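Local structure of cell cycle serine/threonine-protein kinase CDC5/MSD2 (Saccharomyces cerevisiae, 6MF4) at residues H95-V103 against V210-Q220; H109-I120 against L123-A134. The protein phosphorylates serine and threonine residues of cell-cycle proteins to drive mitotic exit, and the chain here is its C-terminal polo-box domain, a phosphoprotein-binding module. One frame throughout, in Å; residues are numbered along the deposited sequence.

Contact 1 (H95-V103 against V210-Q220); sequences HPMIVTKWV and VMFELSDGTFQ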
loop_
_atom_site.group_PDB
_atom_site.type_symbol
_atom_site.label_atom_id
_atom_site.label_comp_id
_atom_site.label_asym_id
_atom_site.label_seq_id
_atom_site.Cartn_x
_atom_site.Cartn_y
_atom_site.Cartn_z
ATOM N N HIS A 95 6.914 6.347 -10.281
ATOM C CA HIS A 95 5.565 6.309 -9.735
ATOM C C HIS A 95 5.326 4.963 -9.051
ATOM O O HIS A 95 5.586 3.912 -9.642
ATOM C CB HIS A 95 4.522 6.534 -10.834
ATOM C CG HIS A 95 4.286 7.976 -11.169
ATOM N ND1 HIS A 95 4.344 8.980 -10.227
ATOM C CD2 HIS A 95 3.986 8.578 -12.344
ATOM C CE1 HIS A 95 4.091 10.141 -10.808
ATOM N NE2 HIS A 95 3.869 9.924 -12.091
ATOM N N PRO A 96 4.842 4.983 -7.799
ATOM C CA PRO A 96 4.584 3.709 -7.128
ATOM C C PRO A 96 3.240 3.114 -7.511
ATOM O O PRO A 96 2.406 3.786 -8.118
ATOM C CB PRO A 96 4.594 4.092 -5.649
ATOM C CG PRO A 96 4.036 5.465 -5.647
ATOM C CD PRO A 96 4.572 6.124 -6.903
ATOM N N MET A 97 3.059 1.848 -7.160
ATOM C CA MET A 97 1.754 1.210 -7.164
ATOM C C MET A 97 0.837 1.985 -6.234
ATOM O O MET A 97 1.267 2.392 -5.155
ATOM C CB MET A 97 1.872 -0.237 -6.687
ATOM C CG MET A 97 0.646 -1.088 -6.939
ATOM S SD MET A 97 0.228 -1.256 -8.681
ATOM C CE MET A 97 1.851 -1.424 -9.433
ATOM N N ILE A 98 -0.416 2.195 -6.631
ATOM C CA ILE A 98 -1.373 2.829 -5.726
ATOM C C ILE A 98 -2.709 2.101 -5.731
ATOM O O ILE A 98 -3.066 1.416 -6.690
ATOM C CB ILE A 98 -1.612 4.327 -6.065
ATOM C CG1 ILE A 98 -2.344 4.497 -7.395
ATOM C CG2 ILE A 98 -0.288 5.097 -6.064
ATOM C CD1 ILE A 98 -2.800 5.920 -7.641
ATOM N N VAL A 99 -3.423 2.247 -4.624
ATOM C CA VAL A 99 -4.786 1.768 -4.498
ATOM C C VAL A 99 -5.717 2.829 -5.064
ATOM O O VAL A 99 -5.713 3.966 -4.599
ATOM C CB VAL A 99 -5.140 1.479 -3.029
ATOM C CG1 VAL A 99 -6.593 1.049 -2.892
ATOM C CG2 VAL A 99 -4.211 0.422 -2.471
ATOM N N THR A 100 -6.503 2.458 -6.071
ATOM C CA THR A 100 -7.361 3.413 -6.769
ATOM C C THR A 100 -8.810 3.306 -6.313
ATOM O O THR A 100 -9.612 4.211 -6.544
ATOM C CB THR A 100 -7.306 3.198 -8.288
ATOM O OG1 THR A 100 -7.727 1.865 -8.597
ATOM C CG2 THR A 100 -5.891 3.413 -8.800
ATOM N N LYS A 101 -9.130 2.194 -5.662
ATOM C CA LYS A 101 -10.493 1.897 -5.253
ATOM C C LYS A 101 -10.472 0.887 -4.112
ATOM O O LYS A 101 -9.662 -0.034 -4.123
ATOM C CB LYS A 101 -11.278 1.344 -6.441
ATOM C CG LYS A 101 -12.530 2.105 -6.802
ATOM N N TRP A 102 -11.358 1.049 -3.135
ATOM C CA TRP A 102 -11.454 0.075 -2.050
ATOM C C TRP A 102 -12.841 0.098 -1.431
ATOM O O TRP A 102 -13.563 1.088 -1.532
ATOM C CB TRP A 102 -10.379 0.336 -0.986
ATOM C CG TRP A 102 -10.525 1.632 -0.262
ATOM C CD1 TRP A 102 -10.089 2.859 -0.675
ATOM C CD2 TRP A 102 -11.147 1.832 1.012
ATOM N NE1 TRP A 102 -10.408 3.811 0.261
ATOM C CE2 TRP A 102 -11.056 3.207 1.308
ATOM C CE3 TRP A 102 -11.772 0.983 1.930
ATOM C CZ2 TRP A 102 -11.567 3.751 2.483
ATOM C CZ3 TRP A 102 -12.275 1.524 3.096
ATOM C CH2 TRP A 102 -12.171 2.896 3.362
ATOM N N VAL A 103 -13.217 -1.008 -0.802
ATOM C CA VAL A 103 -14.526 -1.109 -0.186
ATOM C C VAL A 103 -14.461 -2.068 0.997
ATOM O O VAL A 103 -13.814 -3.116 0.933
ATOM C CB VAL A 103 -15.592 -1.559 -1.212
ATOM C CG1 VAL A 103 -15.334 -2.984 -1.690
ATOM C CG2 VAL A 103 -16.991 -1.421 -0.630
ATOM N N VAL A 210 -7.143 6.707 5.923
ATOM C CA VAL A 210 -6.944 5.270 5.832
ATOM C C VAL A 210 -5.534 5.023 5.297
ATOM O O VAL A 210 -5.055 5.724 4.403
ATOM C CB VAL A 210 -8.010 4.585 4.942
ATOM C CG1 VAL A 210 -8.055 5.208 3.562
ATOM C CG2 VAL A 210 -7.751 3.093 4.853
ATOM N N MET A 211 -4.883 4.014 5.869
ATOM C CA MET A 211 -3.484 3.716 5.607
ATOM C C MET A 211 -3.353 2.339 4.970
ATOM O O MET A 211 -3.847 1.356 5.515
ATOM C CB MET A 211 -2.697 3.788 6.918
ATOM C CG MET A 211 -1.242 3.353 6.859
ATOM S SD MET A 211 -0.477 3.559 8.489
ATOM C CE MET A 211 1.191 3.018 8.154
ATOM N N PHE A 212 -2.699 2.288 3.813
ATOM C CA PHE A 212 -2.470 1.039 3.091
ATOM C C PHE A 212 -0.987 0.699 3.091
ATOM O O PHE A 212 -0.145 1.541 2.773
ATOM C CB PHE A 212 -2.976 1.131 1.648
ATOM C CG PHE A 212 -4.437 1.464 1.528
ATOM C CD1 PHE A 212 -5.404 0.528 1.853
ATOM C CD2 PHE A 212 -4.844 2.707 1.075
ATOM C CE1 PHE A 212 -6.748 0.830 1.738
ATOM C CE2 PHE A 212 -6.188 3.011 0.952
ATOM C CZ PHE A 212 -7.140 2.070 1.279
ATOM N N GLU A 213 -0.679 -0.543 3.445
ATOM C CA GLU A 213 0.689 -1.048 3.441
ATOM C C GLU A 213 0.821 -2.101 2.341
ATOM O O GLU A 213 0.317 -3.214 2.474
ATOM C CB GLU A 213 1.047 -1.621 4.817
ATOM C CG GLU A 213 0.864 -0.605 5.936
ATOM C CD GLU A 213 1.088 -1.177 7.324
ATOM O OE1 GLU A 213 2.196 -1.684 7.604
ATOM O OE2 GLU A 213 0.149 -1.104 8.143
ATOM N N LEU A 214 1.470 -1.722 1.243
ATOM C CA LEU A 214 1.598 -2.595 0.075
ATOM C C LEU A 214 2.848 -3.453 0.157
ATOM O O LEU A 214 3.813 -3.107 0.840
ATOM C CB LEU A 214 1.618 -1.771 -1.212
ATOM C CG LEU A 214 0.410 -0.861 -1.447
ATOM C CD1 LEU A 214 0.550 -0.125 -2.769
ATOM C CD2 LEU A 214 -0.891 -1.650 -1.408
ATOM N N SER A 215 2.833 -4.567 -0.568
ATOM C CA SER A 215 3.847 -5.599 -0.409
ATOM C C SER A 215 5.221 -5.210 -0.949
ATOM O O SER A 215 6.198 -5.916 -0.698
ATOM C CB SER A 215 3.379 -6.890 -1.086
ATOM O OG SER A 215 3.172 -6.694 -2.474
ATOM N N ASP A 216 5.306 -4.106 -1.687
ATOM C CA ASP A 216 6.600 -3.632 -2.182
ATOM C C ASP A 216 7.216 -2.585 -1.253
ATOM O O ASP A 216 8.277 -2.039 -1.547
ATOM C CB ASP A 216 6.466 -3.062 -3.598
ATOM C CG ASP A 216 5.502 -1.892 -3.679
ATOM O OD1 ASP A 216 4.842 -1.577 -2.670
ATOM O OD2 ASP A 216 5.395 -1.292 -4.771
ATOM N N GLY A 217 6.551 -2.312 -0.132
ATOM C CA GLY A 217 7.069 -1.377 0.855
ATOM C C GLY A 217 6.510 0.026 0.717
ATOM O O GLY A 217 6.894 0.931 1.460
ATOM N N THR A 218 5.603 0.212 -0.235
ATOM C CA THR A 218 4.940 1.497 -0.413
ATOM C C THR A 218 3.813 1.667 0.599
ATOM O O THR A 218 3.081 0.720 0.898
ATOM C CB THR A 218 4.389 1.639 -1.847
ATOM O OG1 THR A 218 5.485 1.759 -2.761
ATOM C CG2 THR A 218 3.491 2.867 -1.990
ATOM N N PHE A 219 3.699 2.879 1.135
ATOM C CA PHE A 219 2.614 3.241 2.041
ATOM C C PHE A 219 1.738 4.287 1.383
ATOM O O PHE A 219 2.247 5.269 0.849
ATOM C CB PHE A 219 3.161 3.776 3.366
ATOM C CG PHE A 219 3.915 2.757 4.170
ATOM C CD1 PHE A 219 5.257 2.515 3.930
ATOM C CD2 PHE A 219 3.282 2.041 5.171
ATOM C CE1 PHE A 219 5.949 1.581 4.676
ATOM C CE2 PHE A 219 3.973 1.106 5.919
ATOM C CZ PHE A 219 5.305 0.874 5.669
ATOM N N GLN A 220 0.427 4.076 1.416
ATOM C CA GLN A 220 -0.509 5.042 0.861
ATOM C C GLN A 220 -1.433 5.559 1.949
ATOM O O GLN A 220 -1.908 4.794 2.790
ATOM C CB GLN A 220 -1.324 4.423 -0.273
ATOM C CG GLN A 220 -2.270 5.398 -0.936
ATOM C CD GLN A 220 -2.957 4.794 -2.140
ATOM O OE1 GLN A 220 -2.412 3.906 -2.795
ATOM N NE2 GLN A 220 -4.166 5.262 -2.428
#
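Val99 and Gln220 are among the residues that join the two polo boxes of the domain: the edge strand 99-103 of polo box 1 lies across the hairpin 210-220 of polo box 2, two antiparallel sheets meeting through side chains, with strands 99-103 and 210-214 at 121°. In other polo-like kinases phosphopeptides dock where the two boxes meet, and the same is probable here. The polar part is a two-bond grip of one side-chain amide on one residue's backbone. The Gln220 chain runs out extended, its CG anti to the backbone N (chi1 -177°), and sets its amide beside Val99. OE1 accepts from Val99 N at 2.7 Å on a lone pair, while NE2 gives a nearly straight bond to Val99 O at 3.0 Å, close to the amide plane. Bonded at both ends, the amide can hardly rotate; NE2 also bonds Asn222 OD1.

Apolar packing flanks this grip. Val99 CG2 sits over one face of the Phe212 ring and also meets Leu214 CD2. Nearer the turn, Leu214 CD1 lies 3.5 Å from Met97 O, a buried carbonyl without a hydrogen-bonding partner, and Pro96 CB rests on the Thr218 side chain. Asp216 OD1 accepts from Thr218 N in an Asx turn beside the type I turn 214-217.

At the other end Phe212 points its edge at the face of Trp102 in a T-shaped stack, the planes at 69°. Its CZ stands over the five-membered ring, 3.6 Å from Trp102 CD1, while Trp102 CZ2 reaches on to Val210 CG1 at 4.0 Å.

Contact 2 (H109-I120 against L123-A134); sequences HGFSYQLSTEDI and LFNNGTTVLRLA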
loop_
_atom_site.group_PDB
_atom_site.type_symbol
_atom_site.label_atom_id
_atom_site.label_comp_id
_atom_site.label_asym_id
_atom_site.label_seq_id
_atom_site.Cartn_x
_atom_site.Cartn_y
_atom_site.Cartn_z
ATOM N N HIS A 109 -17.764 -11.354 2.905
ATOM C CA HIS A 109 -16.643 -12.253 3.193
ATOM C C HIS A 109 -15.287 -11.733 2.739
ATOM O O HIS A 109 -14.373 -12.515 2.476
ATOM C CB HIS A 109 -16.900 -13.624 2.564
ATOM C CG HIS A 109 -18.054 -14.342 3.183
ATOM N ND1 HIS A 109 -19.342 -14.223 2.711
ATOM C CD2 HIS A 109 -18.119 -15.154 4.265
ATOM C CE1 HIS A 109 -20.150 -14.945 3.464
ATOM N NE2 HIS A 109 -19.434 -15.520 4.412
ATOM N N GLY A 110 -15.137 -10.416 2.672
ATOM C CA GLY A 110 -13.830 -9.860 2.403
ATOM C C GLY A 110 -13.764 -8.363 2.191
ATOM O O GLY A 110 -14.757 -7.711 1.872
ATOM N N PHE A 111 -12.561 -7.844 2.403
ATOM C CA PHE A 111 -12.178 -6.483 2.067
ATOM C C PHE A 111 -11.653 -6.523 0.643
ATOM O O PHE A 111 -10.957 -7.470 0.280
ATOM C CB PHE A 111 -11.112 -5.989 3.050
ATOM C CG PHE A 111 -10.613 -4.603 2.784
ATOM C CD1 PHE A 111 -9.622 -4.372 1.845
ATOM C CD2 PHE A 111 -11.113 -3.527 3.503
ATOM C CE1 PHE A 111 -9.151 -3.093 1.617
ATOM C CE2 PHE A 111 -10.650 -2.249 3.278
ATOM C CZ PHE A 111 -9.670 -2.031 2.330
ATOM N N SER A 112 -11.975 -5.521 -0.169
ATOM C CA SER A 112 -11.545 -5.545 -1.560
ATOM C C SER A 112 -10.987 -4.204 -2.008
ATOM O O SER A 112 -11.371 -3.152 -1.499
ATOM C CB SER A 112 -12.711 -5.970 -2.458
ATOM O OG SER A 112 -12.289 -6.126 -3.799
ATOM N N TYR A 113 -10.066 -4.266 -2.964
ATOM C CA TYR A 113 -9.392 -3.084 -3.474
ATOM C C TYR A 113 -9.004 -3.274 -4.931
ATOM O O TYR A 113 -8.841 -4.403 -5.398
ATOM C CB TYR A 113 -8.145 -2.780 -2.642
ATOM C CG TYR A 113 -7.184 -3.942 -2.542
ATOM C CD1 TYR A 113 -7.377 -4.944 -1.602
ATOM C CD2 TYR A 113 -6.085 -4.042 -3.392
ATOM C CE1 TYR A 113 -6.499 -6.013 -1.507
ATOM C CE2 TYR A 113 -5.201 -5.105 -3.296
ATOM C CZ TYR A 113 -5.419 -6.087 -2.354
ATOM O OH TYR A 113 -4.550 -7.144 -2.251
ATOM N N GLN A 114 -8.874 -2.161 -5.648
ATOM C CA GLN A 114 -8.335 -2.176 -6.999
ATOM C C GLN A 114 -7.041 -1.371 -7.008
ATOM O O GLN A 114 -6.942 -0.352 -6.327
ATOM C CB GLN A 114 -9.345 -1.604 -8.005
ATOM C CG GLN A 114 -8.878 -1.713 -9.453
ATOM C CD GLN A 114 -9.933 -1.278 -10.454
ATOM O OE1 GLN A 114 -11.046 -1.795 -10.465
ATOM N NE2 GLN A 114 -9.579 -0.327 -11.309
ATOM N N LEU A 115 -6.057 -1.848 -7.766
ATOM C CA LEU A 115 -4.767 -1.179 -7.896
ATOM C C LEU A 115 -4.677 -0.436 -9.225
ATOM O O LEU A 115 -5.515 -0.620 -10.106
ATOM C CB LEU A 115 -3.626 -2.194 -7.783
ATOM C CG LEU A 115 -3.548 -2.979 -6.475
ATOM C CD1 LEU A 115 -2.436 -4.014 -6.553
ATOM C CD2 LEU A 115 -3.323 -2.048 -5.293
ATOM N N SER A 116 -3.644 0.392 -9.371
ATOM C CA SER A 116 -3.481 1.202 -10.577
ATOM C C SER A 116 -3.191 0.340 -11.808
ATOM O O SER A 116 -3.339 0.791 -12.940
ATOM C CB SER A 116 -2.369 2.232 -10.370
ATOM O OG SER A 116 -1.244 1.654 -9.738
ATOM N N THR A 117 -2.778 -0.900 -11.574
ATOM C CA THR A 117 -2.629 -1.895 -12.632
ATOM C C THR A 117 -3.973 -2.468 -13.084
ATOM O O THR A 117 -4.030 -3.255 -14.031
ATOM C CB THR A 117 -1.771 -3.057 -12.155
ATOM O OG1 THR A 117 -2.336 -3.558 -10.935
ATOM C CG2 THR A 117 -0.336 -2.609 -11.915
ATOM N N GLU A 118 -5.029 -2.073 -12.369
ATOM C CA GLU A 118 -6.397 -2.585 -12.511
ATOM C C GLU A 118 -6.531 -4.014 -11.979
ATOM O O GLU A 118 -7.577 -4.643 -12.135
ATOM C CB GLU A 118 -6.881 -2.494 -13.966
ATOM C CG GLU A 118 -7.070 -1.051 -14.418
ATOM C CD GLU A 118 -7.577 -0.918 -15.847
ATOM O OE1 GLU A 118 -7.688 -1.941 -16.551
ATOM O OE2 GLU A 118 -7.864 0.221 -16.262
ATOM N N ASP A 119 -5.487 -4.516 -11.324
ATOM C CA ASP A 119 -5.613 -5.743 -10.549
ATOM C C ASP A 119 -6.621 -5.522 -9.426
ATOM O O ASP A 119 -6.738 -4.418 -8.902
ATOM C CB ASP A 119 -4.273 -6.182 -9.947
ATOM C CG ASP A 119 -3.184 -6.386 -10.991
ATOM O OD1 ASP A 119 -3.496 -6.781 -12.135
ATOM O OD2 ASP A 119 -2.002 -6.158 -10.645
ATOM N N ILE A 120 -7.332 -6.580 -9.054
ATOM C CA ILE A 120 -8.305 -6.519 -7.971
ATOM C C ILE A 120 -7.955 -7.553 -6.911
ATOM O O ILE A 120 -7.761 -8.722 -7.221
ATOM C CB ILE A 120 -9.736 -6.753 -8.489
ATOM C CG1 ILE A 120 -10.160 -5.577 -9.371
ATOM C CG2 ILE A 120 -10.722 -6.914 -7.328
ATOM C CD1 ILE A 120 -11.421 -5.820 -10.161
ATOM N N LEU A 123 -9.087 -9.412 0.287
ATOM C CA LEU A 123 -8.461 -9.816 1.529
ATOM C C LEU A 123 -9.528 -10.506 2.367
ATOM O O LEU A 123 -10.449 -9.865 2.874
ATOM C CB LEU A 123 -7.872 -8.599 2.249
ATOM C CG LEU A 123 -7.223 -8.797 3.619
ATOM C CD1 LEU A 123 -6.209 -9.925 3.600
ATOM C CD2 LEU A 123 -6.562 -7.496 4.052
ATOM N N PHE A 124 -9.418 -11.823 2.476
ATOM C CA PHE A 124 -10.429 -12.613 3.161
ATOM C C PHE A 124 -10.254 -12.520 4.673
ATOM O O PHE A 124 -9.213 -12.088 5.164
ATOM C CB PHE A 124 -10.362 -14.060 2.687
ATOM C CG PHE A 124 -10.768 -14.229 1.256
ATOM C CD1 PHE A 124 -12.090 -14.458 0.923
ATOM C CD2 PHE A 124 -9.833 -14.129 0.242
ATOM C CE1 PHE A 124 -12.472 -14.599 -0.399
ATOM C CE2 PHE A 124 -10.207 -14.270 -1.081
ATOM C CZ PHE A 124 -11.525 -14.503 -1.402
ATOM N N ASN A 125 -11.282 -12.925 5.408
ATOM C CA ASN A 125 -11.305 -12.718 6.850
ATOM C C ASN A 125 -10.281 -13.571 7.597
ATOM O O ASN A 125 -9.904 -13.240 8.718
ATOM C CB ASN A 125 -12.715 -12.984 7.386
ATOM C CG ASN A 125 -13.712 -11.925 6.944
ATOM O OD1 ASN A 125 -13.338 -10.787 6.664
ATOM N ND2 ASN A 125 -14.984 -12.296 6.877
ATOM N N ASN A 126 -9.819 -14.653 6.978
ATOM C CA ASN A 126 -8.793 -15.494 7.595
ATOM C C ASN A 126 -7.382 -15.011 7.258
ATOM O O ASN A 126 -6.394 -15.649 7.614
ATOM C CB ASN A 126 -8.965 -16.956 7.171
ATOM C CG ASN A 126 -8.624 -17.197 5.711
ATOM O OD1 ASN A 126 -8.461 -16.258 4.925
ATOM N ND2 ASN A 126 -8.529 -18.469 5.336
ATOM N N GLY A 127 -7.297 -13.881 6.562
ATOM C CA GLY A 127 -6.023 -13.240 6.299
ATOM C C GLY A 127 -5.390 -13.603 4.970
ATOM O O GLY A 127 -4.346 -13.054 4.618
ATOM N N THR A 128 -6.003 -14.527 4.234
ATOM C CA THR A 128 -5.501 -14.886 2.914
ATOM C C THR A 128 -6.024 -13.907 1.863
ATOM O O THR A 128 -7.003 -13.192 2.093
ATOM C CB THR A 128 -5.888 -16.332 2.515
ATOM O OG1 THR A 128 -7.313 -16.446 2.409
ATOM C CG2 THR A 128 -5.355 -17.342 3.545
ATOM N N THR A 129 -5.356 -13.883 0.715
ATOM C CA THR A 129 -5.704 -12.974 -0.368
ATOM C C THR A 129 -5.786 -13.705 -1.704
ATOM O O THR A 129 -4.985 -14.602 -1.976
ATOM C CB THR A 129 -4.671 -11.835 -0.494
ATOM O OG1 THR A 129 -4.749 -10.983 0.654
ATOM C CG2 THR A 129 -4.911 -11.001 -1.759
ATOM N N VAL A 130 -6.766 -13.328 -2.520
ATOM C CA VAL A 130 -6.725 -13.622 -3.946
ATOM C C VAL A 130 -6.490 -12.306 -4.667
ATOM O O VAL A 130 -7.237 -11.341 -4.480
ATOM C CB VAL A 130 -8.014 -14.289 -4.468
ATOM C CG1 VAL A 130 -8.021 -14.335 -5.999
ATOM C CG2 VAL A 130 -8.147 -15.691 -3.916
ATOM N N LEU A 131 -5.425 -12.270 -5.458
ATOM C CA LEU A 131 -5.118 -11.128 -6.298
ATOM C C LEU A 131 -5.429 -11.499 -7.745
ATOM O O LEU A 131 -4.706 -12.268 -8.367
ATOM C CB LEU A 131 -3.656 -10.705 -6.138
ATOM C CG LEU A 131 -3.251 -9.433 -6.888
ATOM C CD1 LEU A 131 -3.924 -8.207 -6.283
ATOM C CD2 LEU A 131 -1.739 -9.270 -6.898
ATOM N N ARG A 132 -6.528 -10.953 -8.251
ATOM C CA ARG A 132 -6.990 -11.190 -9.614
ATOM C C ARG A 132 -6.331 -10.202 -10.574
ATOM O O ARG A 132 -6.556 -8.996 -10.476
ATOM C CB ARG A 132 -8.514 -11.059 -9.656
ATOM C CG ARG A 132 -9.191 -11.219 -11.008
ATOM C CD ARG A 132 -10.540 -10.517 -10.949
ATOM N NE ARG A 132 -11.410 -10.780 -12.094
ATOM C CZ ARG A 132 -11.482 -10.018 -13.184
ATOM N NH1 ARG A 132 -10.712 -8.939 -13.318
ATOM N NH2 ARG A 132 -12.320 -10.349 -14.155
ATOM N N LEU A 133 -5.523 -10.703 -11.505
ATOM C CA LEU A 133 -4.848 -9.817 -12.445
ATOM C C LEU A 133 -5.849 -9.184 -13.399
ATOM O O LEU A 133 -6.921 -9.729 -13.658
ATOM C CB LEU A 133 -3.765 -10.557 -13.233
ATOM C CG LEU A 133 -2.410 -10.641 -12.526
ATOM C CD1 LEU A 133 -2.450 -11.672 -11.424
ATOM C CD2 LEU A 133 -1.293 -10.952 -13.507
ATOM N N ALA A 134 -5.484 -8.015 -13.909
ATOM C CA ALA A 134 -6.357 -7.242 -14.774
ATOM C C ALA A 134 -6.693 -7.986 -16.064
ATOM O O ALA A 134 -7.671 -7.661 -16.734
ATOM C CB ALA A 134 -5.709 -5.907 -15.092
HETATM O O HOH W 1 -13.621 -14.341 4.281
HETATM O O HOH W 2 -4.671 -8.305 0.141
HETATM O O HOH W 3 -8.599 -7.551 -11.932
#
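Two separated antiparallel bridges, Phe111 with Leu123 and Ile120 with Arg132, tie 109-120 to 123-134, each a hydrogen-bonded pair, while strands 111-115 and 129-132 run in roughly the same direction, their axes 9.3 Å apart at closest approach. With 120-123 between them, they are successive strands of the six-stranded antiparallel meander of polo box 1. Backbone hydrogen bonds join Leu123 N to Phe111 O at 2.7 Å and Arg132 N to Ile120 O at 2.7 Å.

Asp119 carries the polar side-chain contact. Its CG lies anti to the carbonyl carbon (chi1 -57°), which brings OD1 to Ala134 N at 2.9 Å, on the anti lone pair. Thr117 OG1 donates to Asp119 OD2 at 2.6 Å, from above the carboxylate plane. Asp119 OD1 thus fastens the end of the 115-118 turn to the residues just after strand 129-132, and Thr117 holds the carboxylate. Ala134 CB packs close by on Thr117 O and on Glu118 CB. A water in the plane of the Arg132 guanidinium accepts from NH1 and lies within bonding distance of Glu118 O and Arg132 O.

Between the bridges, Tyr113 and Thr129 cross at about a right angle, with Tyr113 OH 3.9 Å from Thr129 CG2. A second water hydrogen-bonds both hydroxyls; Tyr113 OH also bonds Leu200 N. Leu131 CD1 lies 4.0 Å from Ile120 O. At the far end another water links His109 O to Asn125 N.

In the sheet, strand 99-103 flanks 111-115 and strand 138-145 flanks 129-132. Phe111 stacks on Tyr203 of strand 200-205 in the other sheet; helix 165-178 covers Ser112 and Val130, and its His167 meets Phe124 edge-to-face.

Contact 2 is internal to polo box 1, whereas contact 1 joins that box to polo box 2; their centres lie about 12 Å apart. Strands 99-103 and 111-115 are sheet neighbours, and Gln114 bridges the contacts: its N lies 2.7 Å from Lys101 O and its O 2.9 Å from Thr100 N, at a classic beta bulge. Along the chain, contact 2 is nested inside the loop that contact 1 closes. Met97 of contact 1 packs its SD on Ser116 OG, and its side chain is about 7 Å from that of Asp197, a zinc-binding residue of this protein. The zinc site of Glu138, His154 and His194 borders contact 2: the Leu133 side chain is about 6 Å from a bound zinc ion.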